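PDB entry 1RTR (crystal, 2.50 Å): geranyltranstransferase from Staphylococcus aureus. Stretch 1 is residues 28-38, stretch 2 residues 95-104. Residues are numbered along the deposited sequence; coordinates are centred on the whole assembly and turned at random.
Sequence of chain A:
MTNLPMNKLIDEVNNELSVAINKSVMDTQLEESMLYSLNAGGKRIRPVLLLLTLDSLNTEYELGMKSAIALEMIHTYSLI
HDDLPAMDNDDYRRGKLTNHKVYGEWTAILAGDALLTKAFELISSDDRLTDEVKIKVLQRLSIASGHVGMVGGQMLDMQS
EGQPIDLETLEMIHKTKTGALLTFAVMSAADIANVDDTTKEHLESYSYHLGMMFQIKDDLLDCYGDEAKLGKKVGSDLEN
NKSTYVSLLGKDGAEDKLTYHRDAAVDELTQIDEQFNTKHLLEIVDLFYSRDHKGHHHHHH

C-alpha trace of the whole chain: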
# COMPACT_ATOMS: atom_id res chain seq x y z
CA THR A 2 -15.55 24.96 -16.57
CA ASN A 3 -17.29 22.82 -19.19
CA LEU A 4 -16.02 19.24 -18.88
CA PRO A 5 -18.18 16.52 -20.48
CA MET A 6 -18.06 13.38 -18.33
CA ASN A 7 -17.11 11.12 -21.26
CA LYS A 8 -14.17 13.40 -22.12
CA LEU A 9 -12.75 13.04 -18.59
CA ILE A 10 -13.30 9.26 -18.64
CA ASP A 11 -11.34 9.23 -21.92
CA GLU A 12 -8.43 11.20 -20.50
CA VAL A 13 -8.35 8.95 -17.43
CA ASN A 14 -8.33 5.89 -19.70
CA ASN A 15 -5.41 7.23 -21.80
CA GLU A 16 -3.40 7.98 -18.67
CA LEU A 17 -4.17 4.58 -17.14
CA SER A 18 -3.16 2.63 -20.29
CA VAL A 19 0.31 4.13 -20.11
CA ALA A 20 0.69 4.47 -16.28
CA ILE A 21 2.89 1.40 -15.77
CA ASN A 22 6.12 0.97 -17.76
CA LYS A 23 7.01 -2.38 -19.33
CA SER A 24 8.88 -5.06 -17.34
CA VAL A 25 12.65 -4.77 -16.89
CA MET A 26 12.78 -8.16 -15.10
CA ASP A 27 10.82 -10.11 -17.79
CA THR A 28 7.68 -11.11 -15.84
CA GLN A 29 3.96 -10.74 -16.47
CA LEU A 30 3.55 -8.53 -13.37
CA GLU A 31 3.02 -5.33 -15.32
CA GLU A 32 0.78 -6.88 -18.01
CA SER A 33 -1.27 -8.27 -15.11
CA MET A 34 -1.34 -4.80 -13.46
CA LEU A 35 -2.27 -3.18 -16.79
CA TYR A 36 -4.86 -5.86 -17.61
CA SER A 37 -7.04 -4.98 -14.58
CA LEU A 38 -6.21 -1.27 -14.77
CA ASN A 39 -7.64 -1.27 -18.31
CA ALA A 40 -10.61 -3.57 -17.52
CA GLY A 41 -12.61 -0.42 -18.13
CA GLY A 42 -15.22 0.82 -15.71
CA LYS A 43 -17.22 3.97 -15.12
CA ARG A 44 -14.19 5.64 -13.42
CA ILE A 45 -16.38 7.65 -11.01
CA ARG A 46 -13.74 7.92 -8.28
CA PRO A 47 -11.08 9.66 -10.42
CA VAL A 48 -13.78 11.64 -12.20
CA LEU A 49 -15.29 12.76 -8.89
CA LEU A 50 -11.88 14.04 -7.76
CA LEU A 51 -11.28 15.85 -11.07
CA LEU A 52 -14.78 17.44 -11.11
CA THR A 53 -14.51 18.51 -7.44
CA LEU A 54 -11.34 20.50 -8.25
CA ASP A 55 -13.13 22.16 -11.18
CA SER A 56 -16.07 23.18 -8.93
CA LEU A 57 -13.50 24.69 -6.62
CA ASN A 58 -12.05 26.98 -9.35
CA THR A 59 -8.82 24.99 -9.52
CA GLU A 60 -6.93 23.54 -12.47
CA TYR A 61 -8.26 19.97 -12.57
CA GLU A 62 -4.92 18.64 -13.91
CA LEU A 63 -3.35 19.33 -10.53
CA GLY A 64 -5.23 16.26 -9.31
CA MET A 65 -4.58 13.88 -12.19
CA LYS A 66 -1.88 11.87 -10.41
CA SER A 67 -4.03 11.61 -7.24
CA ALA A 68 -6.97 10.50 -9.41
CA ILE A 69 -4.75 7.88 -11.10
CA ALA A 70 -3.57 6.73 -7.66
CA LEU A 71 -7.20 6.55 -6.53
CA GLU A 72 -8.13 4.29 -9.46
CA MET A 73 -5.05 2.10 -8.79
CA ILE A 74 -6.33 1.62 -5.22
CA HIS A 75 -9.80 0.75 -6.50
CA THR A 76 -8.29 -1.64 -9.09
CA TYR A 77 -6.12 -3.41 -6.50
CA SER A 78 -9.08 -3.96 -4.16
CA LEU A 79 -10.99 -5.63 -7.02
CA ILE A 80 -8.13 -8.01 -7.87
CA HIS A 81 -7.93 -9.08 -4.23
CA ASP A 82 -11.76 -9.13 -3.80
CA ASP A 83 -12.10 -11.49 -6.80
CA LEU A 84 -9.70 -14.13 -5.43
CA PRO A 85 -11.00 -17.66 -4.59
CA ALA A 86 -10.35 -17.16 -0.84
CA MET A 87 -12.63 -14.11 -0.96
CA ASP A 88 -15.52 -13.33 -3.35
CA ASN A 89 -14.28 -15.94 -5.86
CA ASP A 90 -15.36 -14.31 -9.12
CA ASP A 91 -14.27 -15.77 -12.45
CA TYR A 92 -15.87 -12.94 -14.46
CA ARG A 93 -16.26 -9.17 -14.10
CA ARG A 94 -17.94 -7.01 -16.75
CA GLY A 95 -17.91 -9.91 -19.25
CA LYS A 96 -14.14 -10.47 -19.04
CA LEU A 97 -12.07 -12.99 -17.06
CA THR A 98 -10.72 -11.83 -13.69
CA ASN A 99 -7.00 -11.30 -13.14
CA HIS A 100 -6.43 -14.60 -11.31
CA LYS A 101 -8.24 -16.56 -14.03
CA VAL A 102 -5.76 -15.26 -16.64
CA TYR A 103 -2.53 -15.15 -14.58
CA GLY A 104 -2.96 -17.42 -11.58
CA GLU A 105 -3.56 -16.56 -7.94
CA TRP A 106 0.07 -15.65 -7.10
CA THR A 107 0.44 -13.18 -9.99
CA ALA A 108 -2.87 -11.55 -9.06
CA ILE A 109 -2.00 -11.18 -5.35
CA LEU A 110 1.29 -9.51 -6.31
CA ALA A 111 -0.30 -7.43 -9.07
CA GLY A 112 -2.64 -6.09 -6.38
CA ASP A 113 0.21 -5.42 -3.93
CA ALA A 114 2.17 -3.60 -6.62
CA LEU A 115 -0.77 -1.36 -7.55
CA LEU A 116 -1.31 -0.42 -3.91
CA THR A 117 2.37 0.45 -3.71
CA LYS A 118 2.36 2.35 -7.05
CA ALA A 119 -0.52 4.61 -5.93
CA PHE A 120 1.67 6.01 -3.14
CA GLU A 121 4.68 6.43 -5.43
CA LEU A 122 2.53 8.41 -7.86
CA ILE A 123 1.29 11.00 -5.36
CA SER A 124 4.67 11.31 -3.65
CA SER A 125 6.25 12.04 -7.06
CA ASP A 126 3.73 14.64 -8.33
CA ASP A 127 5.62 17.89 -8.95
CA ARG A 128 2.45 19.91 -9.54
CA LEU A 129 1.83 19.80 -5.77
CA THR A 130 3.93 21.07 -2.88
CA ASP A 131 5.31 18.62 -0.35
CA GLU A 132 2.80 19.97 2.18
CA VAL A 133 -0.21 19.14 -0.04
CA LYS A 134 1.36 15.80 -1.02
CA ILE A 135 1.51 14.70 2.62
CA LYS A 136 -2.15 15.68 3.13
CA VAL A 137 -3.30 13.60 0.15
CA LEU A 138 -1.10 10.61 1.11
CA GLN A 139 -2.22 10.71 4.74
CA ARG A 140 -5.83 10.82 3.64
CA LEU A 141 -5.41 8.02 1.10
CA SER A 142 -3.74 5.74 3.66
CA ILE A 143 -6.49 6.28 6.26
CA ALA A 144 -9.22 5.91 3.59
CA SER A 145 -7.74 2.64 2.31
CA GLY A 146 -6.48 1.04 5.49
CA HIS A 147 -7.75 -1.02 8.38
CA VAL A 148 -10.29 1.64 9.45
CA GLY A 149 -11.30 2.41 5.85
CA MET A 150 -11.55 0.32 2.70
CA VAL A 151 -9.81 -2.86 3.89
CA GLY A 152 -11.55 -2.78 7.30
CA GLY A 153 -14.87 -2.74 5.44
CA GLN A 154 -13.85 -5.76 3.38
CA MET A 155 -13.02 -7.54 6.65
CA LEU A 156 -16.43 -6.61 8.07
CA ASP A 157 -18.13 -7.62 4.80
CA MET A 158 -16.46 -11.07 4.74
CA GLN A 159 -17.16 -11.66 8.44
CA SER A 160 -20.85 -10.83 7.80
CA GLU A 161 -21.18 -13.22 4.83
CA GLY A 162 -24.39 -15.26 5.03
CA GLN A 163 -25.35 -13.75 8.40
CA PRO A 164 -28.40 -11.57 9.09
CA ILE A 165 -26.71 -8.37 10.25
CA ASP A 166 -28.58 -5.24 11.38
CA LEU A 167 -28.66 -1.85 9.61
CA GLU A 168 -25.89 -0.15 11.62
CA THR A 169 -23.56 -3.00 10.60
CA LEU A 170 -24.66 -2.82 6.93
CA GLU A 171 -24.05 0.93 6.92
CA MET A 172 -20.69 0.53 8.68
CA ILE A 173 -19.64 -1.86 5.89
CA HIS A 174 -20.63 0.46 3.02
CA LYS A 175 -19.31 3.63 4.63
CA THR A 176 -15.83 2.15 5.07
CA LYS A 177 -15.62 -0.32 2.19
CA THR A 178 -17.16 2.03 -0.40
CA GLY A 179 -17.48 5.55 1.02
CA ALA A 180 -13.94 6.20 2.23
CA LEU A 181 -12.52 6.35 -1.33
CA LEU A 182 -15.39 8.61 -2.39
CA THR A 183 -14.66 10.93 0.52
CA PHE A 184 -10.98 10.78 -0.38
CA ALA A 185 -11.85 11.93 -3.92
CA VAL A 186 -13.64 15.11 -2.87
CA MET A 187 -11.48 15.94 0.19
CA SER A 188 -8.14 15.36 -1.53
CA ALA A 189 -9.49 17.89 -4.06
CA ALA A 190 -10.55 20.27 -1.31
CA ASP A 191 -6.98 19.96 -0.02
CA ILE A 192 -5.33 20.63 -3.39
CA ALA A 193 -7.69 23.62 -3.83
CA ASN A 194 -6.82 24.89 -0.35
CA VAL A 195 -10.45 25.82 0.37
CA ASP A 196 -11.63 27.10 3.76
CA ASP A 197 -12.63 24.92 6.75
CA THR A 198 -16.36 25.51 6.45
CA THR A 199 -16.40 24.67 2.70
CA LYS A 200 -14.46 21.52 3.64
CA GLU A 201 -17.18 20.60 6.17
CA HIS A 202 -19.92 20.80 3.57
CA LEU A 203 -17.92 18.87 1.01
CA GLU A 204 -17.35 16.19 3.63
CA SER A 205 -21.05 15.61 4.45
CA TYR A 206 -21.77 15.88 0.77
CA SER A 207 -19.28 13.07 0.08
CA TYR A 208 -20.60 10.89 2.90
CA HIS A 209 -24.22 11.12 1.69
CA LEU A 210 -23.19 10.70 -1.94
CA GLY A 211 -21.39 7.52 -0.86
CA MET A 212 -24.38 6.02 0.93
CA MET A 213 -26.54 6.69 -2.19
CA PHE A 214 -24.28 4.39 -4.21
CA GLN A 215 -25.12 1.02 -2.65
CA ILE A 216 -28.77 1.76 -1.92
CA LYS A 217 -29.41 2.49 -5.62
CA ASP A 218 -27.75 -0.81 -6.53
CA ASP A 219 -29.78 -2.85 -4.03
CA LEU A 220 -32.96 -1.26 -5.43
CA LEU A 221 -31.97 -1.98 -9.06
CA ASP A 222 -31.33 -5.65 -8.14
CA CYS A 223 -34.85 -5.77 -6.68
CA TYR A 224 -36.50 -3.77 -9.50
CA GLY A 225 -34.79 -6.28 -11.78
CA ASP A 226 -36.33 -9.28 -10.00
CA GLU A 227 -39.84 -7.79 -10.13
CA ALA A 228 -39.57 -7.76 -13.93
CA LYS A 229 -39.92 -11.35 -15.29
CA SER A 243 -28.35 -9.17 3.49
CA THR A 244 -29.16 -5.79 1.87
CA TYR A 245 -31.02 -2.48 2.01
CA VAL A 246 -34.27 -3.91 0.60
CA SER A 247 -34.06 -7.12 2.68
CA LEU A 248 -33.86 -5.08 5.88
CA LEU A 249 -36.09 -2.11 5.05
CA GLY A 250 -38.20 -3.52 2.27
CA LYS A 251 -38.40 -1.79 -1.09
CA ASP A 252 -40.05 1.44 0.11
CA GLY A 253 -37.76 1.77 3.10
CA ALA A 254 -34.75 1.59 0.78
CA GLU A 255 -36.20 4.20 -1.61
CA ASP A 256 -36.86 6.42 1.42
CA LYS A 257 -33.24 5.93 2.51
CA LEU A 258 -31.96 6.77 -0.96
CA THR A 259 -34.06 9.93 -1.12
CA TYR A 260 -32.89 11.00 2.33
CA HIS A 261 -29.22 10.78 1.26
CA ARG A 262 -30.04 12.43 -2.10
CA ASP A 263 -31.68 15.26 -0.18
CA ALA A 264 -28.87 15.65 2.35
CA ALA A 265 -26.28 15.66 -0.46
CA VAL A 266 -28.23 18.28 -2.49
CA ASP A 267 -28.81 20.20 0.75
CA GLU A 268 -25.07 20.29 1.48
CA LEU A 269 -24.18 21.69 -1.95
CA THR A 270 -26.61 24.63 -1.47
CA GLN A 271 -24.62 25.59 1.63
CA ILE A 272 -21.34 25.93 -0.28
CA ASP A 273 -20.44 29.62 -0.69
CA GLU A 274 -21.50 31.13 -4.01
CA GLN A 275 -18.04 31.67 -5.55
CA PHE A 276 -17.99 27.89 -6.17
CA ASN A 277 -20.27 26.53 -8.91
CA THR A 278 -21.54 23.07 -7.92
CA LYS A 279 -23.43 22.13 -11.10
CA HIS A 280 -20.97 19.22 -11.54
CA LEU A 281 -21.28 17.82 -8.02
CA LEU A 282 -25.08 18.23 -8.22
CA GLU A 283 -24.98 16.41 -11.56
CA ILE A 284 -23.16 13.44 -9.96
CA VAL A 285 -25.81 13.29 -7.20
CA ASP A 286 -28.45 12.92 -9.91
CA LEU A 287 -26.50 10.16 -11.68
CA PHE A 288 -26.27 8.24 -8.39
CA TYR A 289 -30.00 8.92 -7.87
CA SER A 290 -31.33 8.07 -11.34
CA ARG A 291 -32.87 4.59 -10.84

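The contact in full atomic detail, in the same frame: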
# COMPACT_ATOMS: atom_id res chain seq x y z
N THR A 28 8.82 -10.39 -16.41
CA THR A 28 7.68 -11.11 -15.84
C THR A 28 6.37 -10.50 -16.34
O THR A 28 6.36 -9.43 -16.95
CB THR A 28 7.69 -11.11 -14.28
OG1 THR A 28 7.68 -9.76 -13.79
CG2 THR A 28 8.98 -11.68 -13.73
N GLN A 29 5.28 -11.20 -16.07
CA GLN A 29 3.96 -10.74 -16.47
C GLN A 29 3.35 -9.72 -15.52
O GLN A 29 2.25 -9.21 -15.78
CB GLN A 29 3.01 -11.93 -16.59
CG GLN A 29 3.52 -13.10 -17.39
CD GLN A 29 2.50 -14.20 -17.44
OE1 GLN A 29 2.04 -14.69 -16.40
NE2 GLN A 29 2.10 -14.58 -18.65
N LEU A 30 4.06 -9.41 -14.43
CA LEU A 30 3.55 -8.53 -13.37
C LEU A 30 2.89 -7.28 -13.93
O LEU A 30 1.75 -6.97 -13.58
CB LEU A 30 4.66 -8.15 -12.38
CG LEU A 30 4.29 -7.31 -11.14
CD1 LEU A 30 3.24 -7.99 -10.27
CD2 LEU A 30 5.52 -7.02 -10.33
N GLU A 31 3.58 -6.57 -14.80
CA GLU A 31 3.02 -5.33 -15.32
C GLU A 31 1.93 -5.52 -16.39
O GLU A 31 1.07 -4.65 -16.54
CB GLU A 31 4.11 -4.33 -15.73
CG GLU A 31 5.49 -4.90 -15.98
CD GLU A 31 6.27 -5.23 -14.73
OE1 GLU A 31 6.59 -4.32 -13.94
OE2 GLU A 31 6.61 -6.41 -14.55
N GLU A 32 1.92 -6.64 -17.12
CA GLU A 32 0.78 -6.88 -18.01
C GLU A 32 -0.45 -7.33 -17.21
O GLU A 32 -1.58 -7.06 -17.61
CB GLU A 32 1.10 -7.78 -19.23
CG GLU A 32 1.84 -9.08 -18.95
CD GLU A 32 1.44 -10.23 -19.89
OE1 GLU A 32 0.32 -10.21 -20.48
OE2 GLU A 32 2.25 -11.19 -20.02
N SER A 33 -0.21 -7.98 -16.07
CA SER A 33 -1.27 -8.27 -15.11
C SER A 33 -1.83 -6.99 -14.46
O SER A 33 -3.04 -6.81 -14.40
CB SER A 33 -0.74 -9.21 -14.03
OG SER A 33 -1.75 -9.54 -13.10
N MET A 34 -0.95 -6.10 -14.00
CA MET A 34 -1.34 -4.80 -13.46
C MET A 34 -2.18 -4.04 -14.47
O MET A 34 -3.30 -3.60 -14.17
CB MET A 34 -0.11 -3.96 -13.06
CG MET A 34 0.62 -4.41 -11.78
SD MET A 34 2.35 -3.83 -11.63
CE MET A 34 2.11 -2.18 -11.17
N LEU A 35 -1.64 -3.90 -15.68
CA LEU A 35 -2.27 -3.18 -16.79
C LEU A 35 -3.59 -3.81 -17.24
O LEU A 35 -4.54 -3.10 -17.56
CB LEU A 35 -1.32 -3.09 -17.98
CG LEU A 35 -0.68 -1.74 -18.32
CD1 LEU A 35 -1.11 -0.57 -17.42
CD2 LEU A 35 0.84 -1.89 -18.33
N TYR A 36 -3.64 -5.14 -17.25
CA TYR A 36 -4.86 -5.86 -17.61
C TYR A 36 -6.07 -5.39 -16.79
O TYR A 36 -7.09 -5.01 -17.38
CB TYR A 36 -4.67 -7.38 -17.47
CG TYR A 36 -5.89 -8.20 -17.83
CD1 TYR A 36 -6.29 -8.37 -19.17
CD2 TYR A 36 -6.67 -8.79 -16.83
CE1 TYR A 36 -7.41 -9.13 -19.49
CE2 TYR A 36 -7.80 -9.56 -17.15
CZ TYR A 36 -8.17 -9.71 -18.48
OH TYR A 36 -9.29 -10.47 -18.77
N SER A 37 -5.95 -5.41 -15.46
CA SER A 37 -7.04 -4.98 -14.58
C SER A 37 -7.25 -3.46 -14.61
O SER A 37 -8.38 -2.99 -14.54
CB SER A 37 -6.79 -5.44 -13.15
OG SER A 37 -6.68 -6.84 -13.08
N LEU A 38 -6.16 -2.72 -14.70
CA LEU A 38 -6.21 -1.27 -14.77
C LEU A 38 -7.00 -0.80 -15.99
O LEU A 38 -7.67 0.24 -15.93
CB LEU A 38 -4.79 -0.69 -14.79
CG LEU A 38 -4.47 0.62 -14.06
CD1 LEU A 38 -5.02 0.67 -12.63
CD2 LEU A 38 -2.96 0.84 -14.07
N GLY A 95 -18.03 -9.07 -18.06
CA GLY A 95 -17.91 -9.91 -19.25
C GLY A 95 -16.52 -10.40 -19.61
O GLY A 95 -16.35 -11.11 -20.62
N LYS A 96 -15.52 -10.04 -18.81
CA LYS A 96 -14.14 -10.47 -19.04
C LYS A 96 -13.66 -11.30 -17.85
O LYS A 96 -14.17 -11.17 -16.74
CB LYS A 96 -13.24 -9.27 -19.26
CG LYS A 96 -13.41 -8.59 -20.61
CD LYS A 96 -12.24 -7.65 -20.89
CE LYS A 96 -12.04 -7.43 -22.39
NZ LYS A 96 -11.50 -6.06 -22.67
N LEU A 97 -12.67 -12.16 -18.10
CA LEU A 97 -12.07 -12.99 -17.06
C LEU A 97 -11.34 -12.13 -16.03
O LEU A 97 -10.72 -11.12 -16.38
CB LEU A 97 -11.09 -13.99 -17.67
CG LEU A 97 -11.61 -15.07 -18.62
CD1 LEU A 97 -10.49 -15.60 -19.50
CD2 LEU A 97 -12.26 -16.21 -17.83
N THR A 98 -11.41 -12.53 -14.76
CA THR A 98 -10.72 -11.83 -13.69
C THR A 98 -9.23 -12.11 -13.73
O THR A 98 -8.80 -13.14 -14.25
CB THR A 98 -11.29 -12.23 -12.31
OG1 THR A 98 -11.37 -13.65 -12.20
CG2 THR A 98 -12.72 -11.77 -12.16
N ASN A 99 -8.45 -11.19 -13.16
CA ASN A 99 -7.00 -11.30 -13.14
C ASN A 99 -6.48 -12.71 -12.85
O ASN A 99 -5.70 -13.25 -13.62
CB ASN A 99 -6.38 -10.29 -12.16
CG ASN A 99 -4.94 -9.95 -12.50
OD1 ASN A 99 -4.63 -8.86 -12.97
ND2 ASN A 99 -4.04 -10.90 -12.25
N HIS A 100 -6.95 -13.31 -11.75
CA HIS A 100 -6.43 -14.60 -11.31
C HIS A 100 -6.80 -15.76 -12.25
O HIS A 100 -6.15 -16.81 -12.23
CB HIS A 100 -6.88 -14.91 -9.88
CG HIS A 100 -8.36 -15.10 -9.72
ND1 HIS A 100 -8.94 -16.35 -9.66
CD2 HIS A 100 -9.37 -14.21 -9.62
CE1 HIS A 100 -10.25 -16.21 -9.52
NE2 HIS A 100 -10.54 -14.92 -9.49
N LYS A 101 -7.83 -15.56 -13.06
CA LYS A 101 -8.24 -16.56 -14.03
C LYS A 101 -7.32 -16.56 -15.25
O LYS A 101 -7.18 -17.57 -15.93
CB LYS A 101 -9.70 -16.36 -14.44
CG LYS A 101 -10.70 -17.08 -13.54
CD LYS A 101 -10.83 -18.56 -13.91
CE LYS A 101 -10.59 -19.47 -12.70
NZ LYS A 101 -10.65 -20.91 -13.09
N VAL A 102 -6.68 -15.42 -15.51
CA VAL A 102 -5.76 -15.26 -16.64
C VAL A 102 -4.28 -15.44 -16.26
O VAL A 102 -3.45 -15.75 -17.13
CB VAL A 102 -5.96 -13.88 -17.32
CG1 VAL A 102 -4.98 -13.68 -18.46
CG2 VAL A 102 -7.39 -13.73 -17.83
N TYR A 103 -3.94 -15.23 -14.98
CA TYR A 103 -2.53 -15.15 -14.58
C TYR A 103 -2.17 -16.05 -13.41
O TYR A 103 -0.99 -16.21 -13.09
CB TYR A 103 -2.14 -13.72 -14.23
CG TYR A 103 -2.17 -12.76 -15.39
CD1 TYR A 103 -3.19 -11.83 -15.53
CD2 TYR A 103 -1.16 -12.79 -16.36
CE1 TYR A 103 -3.22 -10.95 -16.61
CE2 TYR A 103 -1.18 -11.91 -17.43
CZ TYR A 103 -2.21 -11.00 -17.56
OH TYR A 103 -2.21 -10.14 -18.62
N GLY A 104 -3.18 -16.63 -12.77
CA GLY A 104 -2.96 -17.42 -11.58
C GLY A 104 -3.13 -16.57 -10.34
O GLY A 104 -3.03 -15.35 -10.40
O HOH W 1 -0.67 -16.02 -19.17

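Two tyrosines and an asparagine dominate this contact. Tyr103 and Tyr36 lose the most surface, 121 and 110 Å², and Asn99 follows with 62 Å². The two stretches together bury 465 Å². The helices that carry these residues, 30-38 and 99-103, run roughly antiparallel at 145°. Their axes stay 10.6 Å apart at closest approach.

Tyr103 comes from the last turn of its helix. Its CA-to-CB bond points toward stretch 1, with chi1 in the m well. The ring lies against Ser33, between Gln29 and Tyr36 along the stretch. Ser33 sits over one face: its CB is 3.9 Å from the centroid of the Tyr103 ring and 11° off the ring normal, a CH-pi contact. A small residue lets the ring come this close to the helix backbone. Around the ring edge lie Gln29, Glu32 and Tyr36. Gln29 OE1 approaches Tyr103 CD2 at 3.7 Å. The phenol reaches past the ring contacts and donates a hydrogen bond from Tyr103 OH to Glu32 OE1, 3.1 Å. The CA-to-CB bond of Glu32 is sideways, but the end of its side chain comes nearer, and this brings the carboxylate to the hydroxyl. Tyrosine suits this place because it offers a flat apolar ring to Ser33 and a polar tip to Glu32.

Tyr36 answers from the other side of the contact. Its CA-to-CB bond points toward stretch 2, with chi1 at 180° (t). Its hydroxyl donates to a backbone carbonyl, Tyr36 OH to Leu97 O, 2.9 Å. The acceptor is main chain, so the bond does not depend on the leucine side chain. Leu97 O and Asn99 N lie near the plane of the Tyr36 ring, at its edge. Val102 adds an apolar contact, with Tyr36 CZ 4.1 Å from Val102 CG2.

The two tyrosines also meet each other. The edge of Tyr103 is turned toward the face of Tyr36 in an offset edge-to-face pair. The centroids are 5.9 Å apart and the planes stand at 74°. Tyr36 CB packs against Tyr103 CE1 at 3.9 Å. The rings form an aromatic pair, and each hydroxyl bonds to the other stretch: Tyr103 OH to Glu32 OE1, Tyr36 OH to Leu97 O.

Asn99 is buried at the first turn of its helix. Its CA-to-CB bond is sideways, but the end of the side chain comes nearer to stretch 1. There it meets two serines one helical turn apart, Ser33 and Ser37. The amide is probably turned over in the model, so its individual atoms support no firm hydrogen-bond assignment. A short polar side chain suits this spot, where both serine hydroxyls and a backbone carbonyl are close at hand. Ser37 CA and Asn99 CA are the nearest CA atoms across the stretches, 6.5 Å apart.

At the margin, water 1 links the stretches. It accepts from Gln29 NE2 at 3.2 Å and donates a weak bond to Val102 O at 3.5 Å.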